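Local coordinates for putative ABC transporter amino acid-binding protein (Sinorhizobium meliloti, PDB 2Q88) that binds the compatible solute ectoine and probably delivers it to an ABC transporter that takes it up for osmoprotection, at residues Glu44-Lys47 against Arg48-Val51; Ser59-Gly62 against Ala63-Pro66; Lys114-Lys117 against Asp118-Asp121. One frame throughout, in Å; residues are numbered along the deposited sequence.

Contact 1 (Glu44-Lys47 against Arg48-Val51); sequences EIFK and RLGV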
loop_
_atom_site.group_PDB
_atom_site.type_symbol
_atom_site.label_atom_id
_atom_site.label_comp_id
_atom_site.label_asym_id
_atom_site.label_seq_id
_atom_site.Cartn_x
_atom_site.Cartn_y
_atom_site.Cartn_z
ATOM N N GLU A 44 -9.722 6.677 -12.626
ATOM C CA GLU A 44 -9.494 7.327 -13.918
ATOM C C GLU A 44 -9.290 6.314 -15.048
ATOM O O GLU A 44 -9.858 6.469 -16.129
ATOM C CB GLU A 44 -8.329 8.334 -13.846
ATOM C CG GLU A 44 -8.155 9.199 -15.096
ATOM C CD GLU A 44 -9.461 9.849 -15.583
ATOM O OE1 GLU A 44 -9.733 9.789 -16.808
ATOM O OE2 GLU A 44 -10.221 10.420 -14.759
ATOM N N ILE A 45 -8.494 5.275 -14.803
ATOM C CA ILE A 45 -8.295 4.244 -15.832
ATOM C C ILE A 45 -9.607 3.502 -16.141
ATOM O O ILE A 45 -9.999 3.353 -17.306
ATOM C CB ILE A 45 -7.166 3.280 -15.431
ATOM C CG1 ILE A 45 -5.814 4.009 -15.539
ATOM C CG2 ILE A 45 -7.177 2.028 -16.333
ATOM C CD1 ILE A 45 -4.632 3.307 -14.912
ATOM N N PHE A 46 -10.294 3.048 -15.095
ATOM C CA PHE A 46 -11.552 2.336 -15.306
ATOM C C PHE A 46 -12.539 3.173 -16.094
ATOM O O PHE A 46 -13.220 2.655 -16.979
ATOM C CB PHE A 46 -12.153 1.843 -13.986
ATOM C CG PHE A 46 -11.589 0.527 -13.524
ATOM C CD1 PHE A 46 -11.725 -0.620 -14.310
ATOM C CD2 PHE A 46 -10.941 0.425 -12.293
ATOM C CE1 PHE A 46 -11.193 -1.858 -13.883
ATOM C CE2 PHE A 46 -10.407 -0.790 -11.859
ATOM C CZ PHE A 46 -10.534 -1.937 -12.651
ATOM N N LYS A 47 -12.607 4.466 -15.790
ATOM C CA LYS A 47 -13.460 5.381 -16.550
ATOM C C LYS A 47 -13.086 5.356 -18.030
ATOM O O LYS A 47 -13.961 5.274 -18.902
ATOM C CB LYS A 47 -13.367 6.810 -16.012
ATOM C CG LYS A 47 -14.339 7.753 -16.714
ATOM C CD LYS A 47 -14.218 9.203 -16.280
ATOM C CE LYS A 47 -15.004 10.095 -17.246
ATOM N NZ LYS A 47 -15.133 11.497 -16.750
ATOM N N ARG A 48 -11.781 5.410 -18.303
ATOM C CA ARG A 48 -11.269 5.410 -19.676
ATOM C C ARG A 48 -11.579 4.108 -20.382
ATOM O O ARG A 48 -11.780 4.104 -21.591
ATOM C CB ARG A 48 -9.764 5.670 -19.684
ATOM C CG ARG A 48 -9.431 7.129 -19.451
ATOM C CD ARG A 48 -7.983 7.397 -19.079
ATOM N NE ARG A 48 -7.848 8.764 -18.589
ATOM C CZ ARG A 48 -7.414 9.792 -19.310
ATOM N NH1 ARG A 48 -7.035 9.624 -20.569
ATOM N NH2 ARG A 48 -7.345 10.991 -18.758
ATOM N N LEU A 49 -11.644 3.018 -19.615
ATOM C CA LEU A 49 -12.027 1.710 -20.131
ATOM C C LEU A 49 -13.545 1.551 -20.266
ATOM O O LEU A 49 -14.010 0.508 -20.715
ATOM C CB LEU A 49 -11.462 0.582 -19.248
ATOM C CG LEU A 49 -9.940 0.470 -19.166
ATOM C CD1 LEU A 49 -9.499 -0.607 -18.152
ATOM C CD2 LEU A 49 -9.410 0.176 -20.556
ATOM N N GLY A 50 -14.304 2.570 -19.869
ATOM C CA GLY A 50 -15.764 2.530 -19.978
ATOM C C GLY A 50 -16.482 1.918 -18.791
ATOM O O GLY A 50 -17.646 1.502 -18.909
ATOM N N VAL A 51 -15.787 1.853 -17.651
ATOM C CA VAL A 51 -16.368 1.389 -16.383
ATOM C C VAL A 51 -16.572 2.631 -15.529
ATOM O O VAL A 51 -15.602 3.194 -15.024
ATOM C CB VAL A 51 -15.445 0.377 -15.656
ATOM C CG1 VAL A 51 -16.030 -0.038 -14.314
ATOM C CG2 VAL A 51 -15.168 -0.855 -16.530
#
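Glu44 and Arg48 sit one turn apart at the end of helix 37-48 and are tied through both backbone and side chains. Arg48 N donates to Glu44 O at 3.1 Å, while Arg48 NE gives its hydrogen to Glu44 OE1 at 2.8 Å in a salt bridge. OE1 is met on its anti lone pair, away from OE2, yet stands out of the guanidinium plane, and the two flat groups are turned 76° against each other. Arg48 NH2 adds a weak bond to Glu44 OE1 at 3.3 Å, so one carboxylate oxygen serves two donors. The glutamate chain bends at chi2 (49°), bringing OE1 round to the arginine. Next along, Leu49 N is satisfied by Ile45 O at 2.9 Å. The helix then closes in a Schellman motif. Gly50 takes a positive phi of 88°, a backbone conformation that a residue with a side chain adopts only at a cost, and its N reaches Lys47 O (2.9 Å) from above the carbonyl plane rather than on a lone pair. Val51 N turns back to Phe46 O at 2.8 Å. On the apolar side, Phe46 and Val51 run side by side, CB to CB 4.0 Å, and both touch Leu9 of helix 5-12. Ile45 CG2 lies alongside Leu49 CD1, and Ile45 goes on to pack against Phe218 and Leu225 of helix 212-228.

Contact 2 (Ser59-Gly62 against Ala63-Pro66); sequences SEYG and AMIP. With 4CS ((4S)-2-methyl-1,4,5,6-tetrahydropyrimidine-4-carboxylic acid), chain F.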
loop_
_atom_site.group_PDB
_atom_site.type_symbol
_atom_site.label_atom_id
_atom_site.label_comp_id
_atom_site.label_asym_id
_atom_site.label_seq_id
_atom_site.Cartn_x
_atom_site.Cartn_y
_atom_site.Cartn_z
ATOM N N SER A 59 -10.442 -3.517 3.989
ATOM C CA SER A 59 -9.994 -4.671 4.739
ATOM C C SER A 59 -8.561 -4.417 5.192
ATOM O O SER A 59 -7.920 -3.463 4.745
ATOM C CB SER A 59 -10.080 -5.942 3.886
ATOM O OG SER A 59 -8.947 -6.089 3.044
ATOM N N GLU A 60 -8.061 -5.272 6.071
ATOM C CA GLU A 60 -6.646 -5.227 6.436
ATOM C C GLU A 60 -5.883 -5.861 5.276
ATOM O O GLU A 60 -6.500 -6.539 4.432
ATOM C CB GLU A 60 -6.434 -5.911 7.789
ATOM C CG GLU A 60 -7.187 -5.169 8.892
ATOM C CD GLU A 60 -7.181 -5.867 10.235
ATOM O OE1 GLU A 60 -8.183 -6.541 10.572
ATOM O OE2 GLU A 60 -6.185 -5.731 10.979
ATOM N N TYR A 61 -4.580 -5.595 5.177
ATOM C CA TYR A 61 -3.816 -5.965 3.981
ATOM C C TYR A 61 -3.762 -7.469 3.754
ATOM O O TYR A 61 -3.772 -7.923 2.616
ATOM C CB TYR A 61 -2.404 -5.375 4.009
ATOM C CG TYR A 61 -2.390 -3.868 3.836
ATOM C CD1 TYR A 61 -2.403 -3.294 2.571
ATOM C CD2 TYR A 61 -2.389 -3.022 4.942
ATOM C CE1 TYR A 61 -2.393 -1.900 2.410
ATOM C CE2 TYR A 61 -2.387 -1.620 4.789
ATOM C CZ TYR A 61 -2.378 -1.075 3.521
ATOM O OH TYR A 61 -2.392 0.305 3.358
ATOM N N GLY A 62 -3.728 -8.233 4.841
ATOM C CA GLY A 62 -3.630 -9.695 4.754
ATOM C C GLY A 62 -4.833 -10.379 4.120
ATOM O O GLY A 62 -4.746 -11.531 3.673
ATOM N N ALA A 63 -5.966 -9.685 4.076
ATOM C CA ALA A 63 -7.179 -10.249 3.478
ATOM C C ALA A 63 -7.325 -9.983 1.973
ATOM O O ALA A 63 -8.213 -10.544 1.325
ATOM C CB ALA A 63 -8.425 -9.744 4.231
ATOM N N MET A 64 -6.465 -9.137 1.414
ATOM C CA MET A 64 -6.676 -8.632 0.062
ATOM C C MET A 64 -6.474 -9.666 -1.036
ATOM O O MET A 64 -7.383 -9.918 -1.843
ATOM C CB MET A 64 -5.828 -7.385 -0.184
ATOM C CG MET A 64 -6.332 -6.185 0.602
ATOM S SD MET A 64 -5.261 -4.785 0.363
ATOM C CE MET A 64 -5.991 -3.587 1.481
ATOM N N ILE A 65 -5.288 -10.258 -1.070
ATOM C CA ILE A 65 -5.013 -11.304 -2.066
ATOM C C ILE A 65 -6.008 -12.475 -1.963
ATOM O O ILE A 65 -6.567 -12.881 -2.989
ATOM C CB ILE A 65 -3.516 -11.731 -2.052
ATOM C CG1 ILE A 65 -2.647 -10.541 -2.506
ATOM C CG2 ILE A 65 -3.290 -12.949 -2.955
ATOM C CD1 ILE A 65 -1.129 -10.766 -2.449
ATOM N N PRO A 66 -6.237 -13.028 -0.762
ATOM C CA PRO A 66 -7.262 -14.057 -0.595
ATOM C C PRO A 66 -8.629 -13.709 -1.203
ATOM O O PRO A 66 -9.211 -14.542 -1.893
ATOM C CB PRO A 66 -7.354 -14.207 0.928
ATOM C CG PRO A 66 -5.958 -13.918 1.402
ATOM C CD PRO A 66 -5.498 -12.796 0.501
HETATM O O 4CS F . 2.109 -4.490 2.577
HETATM C C 4CS F . 1.993 -3.445 1.938
HETATM O OXT 4CS F . 1.861 -3.482 0.709
HETATM C CA 4CS F . 2.044 -2.103 2.657
HETATM C CB 4CS F . 1.317 -2.111 3.988
HETATM C CAD 4CS F . 1.459 -0.742 4.661
HETATM N NAG 4CS F . 0.967 0.316 3.739
HETATM C CAI 4CS F . 1.013 0.148 2.347
HETATM C CAA 4CS F . 0.485 1.249 1.411
HETATM N N 4CS F . 1.510 -1.038 1.789
HETATM O O HOH W 1 -2.879 -9.791 0.861
#
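Met64 runs back alongside Tyr61, and each of its atoms has a neighbour in Ser59-Gly62. CB lies against Tyr61 O, the acceptor of Met64's own backbone N. CG meets the hydroxyl of Ser59, with Ser59 OG 3.6 Å from Met64 CG. Because the chain is extended beyond CG, Met64 SD comes up beside the ring, 5.0 Å from the centroid of the Tyr61 ring, in an oblique Met-aromatic contact. Met64 CE ends the chain 3.8 Å from Tyr61 CD1 and also touches Ser59 O. Around it, the loop after strand 53-58 turns into helix 64-69, and this turn carries Tyr61 into the ectoine pocket of a family 3 solute-binding protein. The ligand lies across the Tyr61 ring plane from Met64: 4CS CB sits over the centre of the ring, 3.7 Å above its plane. At the far end, Tyr61 OH is hydrogen-bonded to Glu22 OE1, while Glu22 OE2 bonds to the ligand itself. Putting a leucine at Tyr61 would probably cost ectoine the flat surface it rests on and leave Glu22 OE1 without its hydroxyl mate. The turn's backbone is well supplied with bonds. Glu60 O takes Ser59 OG at 2.8 Å and Ala63 N at 3.2 Å, from opposite faces of its carbonyl plane. Tyr61 O accepts Met64 N at 3.2 Å from above its plane, and also a water that donates to it at 2.7 Å and accepts from Ile65 N.

Contact 3 (Lys114-Lys117 against Asp118-Asp121); sequences KSYK and DIAD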
loop_
_atom_site.group_PDB
_atom_site.type_symbol
_atom_site.label_atom_id
_atom_site.label_comp_id
_atom_site.label_asym_id
_atom_site.label_seq_id
_atom_site.Cartn_x
_atom_site.Cartn_y
_atom_site.Cartn_z
ATOM N N LYS A 114 16.561 2.317 14.704
ATOM C CA LYS A 114 16.754 2.935 13.381
ATOM C C LYS A 114 16.559 1.928 12.233
ATOM O O LYS A 114 16.436 2.315 11.066
ATOM C CB LYS A 114 18.161 3.561 13.276
ATOM C CG LYS A 114 18.500 4.600 14.340
ATOM C CD LYS A 114 19.975 4.970 14.269
ATOM C CE LYS A 114 20.409 5.859 15.431
ATOM N NZ LYS A 114 21.880 6.180 15.350
ATOM N N SER A 115 16.558 0.639 12.569
ATOM C CA SER A 115 16.420 -0.431 11.589
ATOM C C SER A 115 15.569 -1.545 12.185
ATOM O O SER A 115 15.357 -1.575 13.394
ATOM C CB SER A 115 17.803 -0.984 11.202
ATOM O OG SER A 115 18.400 -1.700 12.274
ATOM N N TYR A 116 15.086 -2.467 11.349
ATOM C CA TYR A 116 14.305 -3.585 11.876
ATOM C C TYR A 116 15.173 -4.519 12.708
ATOM O O TYR A 116 14.673 -5.192 13.613
ATOM C CB TYR A 116 13.591 -4.348 10.765
ATOM C CG TYR A 116 12.462 -3.572 10.142
ATOM C CD1 TYR A 116 12.632 -2.930 8.916
ATOM C CD2 TYR A 116 11.221 -3.466 10.778
ATOM C CE1 TYR A 116 11.584 -2.214 8.318
ATOM C CE2 TYR A 116 10.154 -2.743 10.183
ATOM C CZ TYR A 116 10.355 -2.109 8.956
ATOM O OH TYR A 116 9.333 -1.378 8.343
ATOM N N LYS A 117 16.471 -4.538 12.404
ATOM C CA LYS A 117 17.453 -5.294 13.190
ATOM C C LYS A 117 17.552 -4.767 14.617
ATOM O O LYS A 117 17.662 -5.539 15.559
ATOM C CB LYS A 117 18.822 -5.241 12.516
ATOM C CG LYS A 117 19.840 -6.218 13.084
ATOM C CD LYS A 117 21.111 -6.197 12.259
ATOM C CE LYS A 117 21.996 -5.032 12.654
ATOM N NZ LYS A 117 22.489 -5.165 14.047
ATOM N N ASP A 118 17.499 -3.448 14.769
ATOM C CA ASP A 118 17.569 -2.820 16.086
ATOM C C ASP A 118 16.435 -3.304 16.982
ATOM O O ASP A 118 16.614 -3.487 18.187
ATOM C CB ASP A 118 17.516 -1.305 15.941
ATOM C CG ASP A 118 18.820 -0.716 15.445
ATOM O OD1 ASP A 118 19.862 -1.391 15.559
ATOM O OD2 ASP A 118 18.906 0.415 14.928
ATOM N N ILE A 119 15.271 -3.526 16.377
ATOM C CA ILE A 119 14.108 -4.024 17.093
ATOM C C ILE A 119 14.302 -5.480 17.468
ATOM O O ILE A 119 13.962 -5.884 18.581
ATOM C CB ILE A 119 12.822 -3.865 16.246
ATOM C CG1 ILE A 119 12.627 -2.402 15.819
ATOM C CG2 ILE A 119 11.591 -4.347 17.038
ATOM C CD1 ILE A 119 11.589 -2.240 14.723
ATOM N N ALA A 120 14.852 -6.267 16.539
ATOM C CA ALA A 120 15.118 -7.675 16.805
ATOM C C ALA A 120 16.115 -7.843 17.951
ATOM O O ALA A 120 15.968 -8.742 18.782
ATOM C CB ALA A 120 15.625 -8.365 15.552
ATOM N N ASP A 121 17.110 -6.962 17.994
ATOM C CA ASP A 121 18.192 -7.000 18.997
ATOM C C ASP A 121 17.781 -6.656 20.438
ATOM O O ASP A 121 18.468 -7.032 21.387
ATOM C CB ASP A 121 19.315 -6.055 18.568
ATOM C CG ASP A 121 20.089 -6.560 17.353
ATOM O OD1 ASP A 121 20.034 -7.770 17.043
ATOM O OD2 ASP A 121 20.795 -5.808 16.651
#
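The Tyr116 ring is approached obliquely by Ile119, whose CD1 comes to 4.1 Å from Tyr116 CD2 as the two side chains lie next to each other. Tyr116 also packs edge-to-face with Phe103 of strand 98-106, and its hydroxyl is hydrogen-bonded to Ser171 OG. The other flat group that matters is the carboxylate of Asp118. Asp118 OD2 receives Lys114 N at 3.0 Å on the anti lone pair, the side away from OD1, and takes a weak bond from Ser115 N at 3.3 Å. With CG beside its own backbone N (chi1 -75°), the aspartate reaches back over the start of helix 116-121. Ser115, the N-cap, answers in kind: Ser115 OG accepts from Asp118 N at 3.2 Å, so the two residues make a capping box. One turn on, Ala120 N donates to Tyr116 O at 3.1 Å and Asp121 N to Lys117 O at 2.9 Å, which settles the helical pattern. Lys117, kinked at chi3 and chi4, curls over so that Lys117 NZ meets Asp121 OD2 at 3.2 Å, nearly in line with that oxygen's bond to CG, in a salt bridge. A carboxylate at the amino end of a helix, held by one good and one weak backbone N-H bond, is likely to be steadied as the anion, and its negative charge should in turn suit the positive end of the helix dipole.

How the contacts relate
The contacts follow one another along the chain without interleaving. Contact 1 ends helix 37-48, and strand 53-58 leads from it to contact 2, where helix 64-69 begins; their centres are about 24 Å apart. Contact 3 starts helix 116-121, well after them, with its centre about 26 Å from that of contact 2 and about 44 Å from that of contact 1. Its helix packs on strands 98-106 and 127-129 of the mixed sheet. None of the three touches another. Contact 2 alone meets ectoine directly, consistent with a binding-protein fold whose ligand sits between two lobes, while contacts 1 and 3 finish and start helices on opposite sides of the chain's centre, away from the ligand.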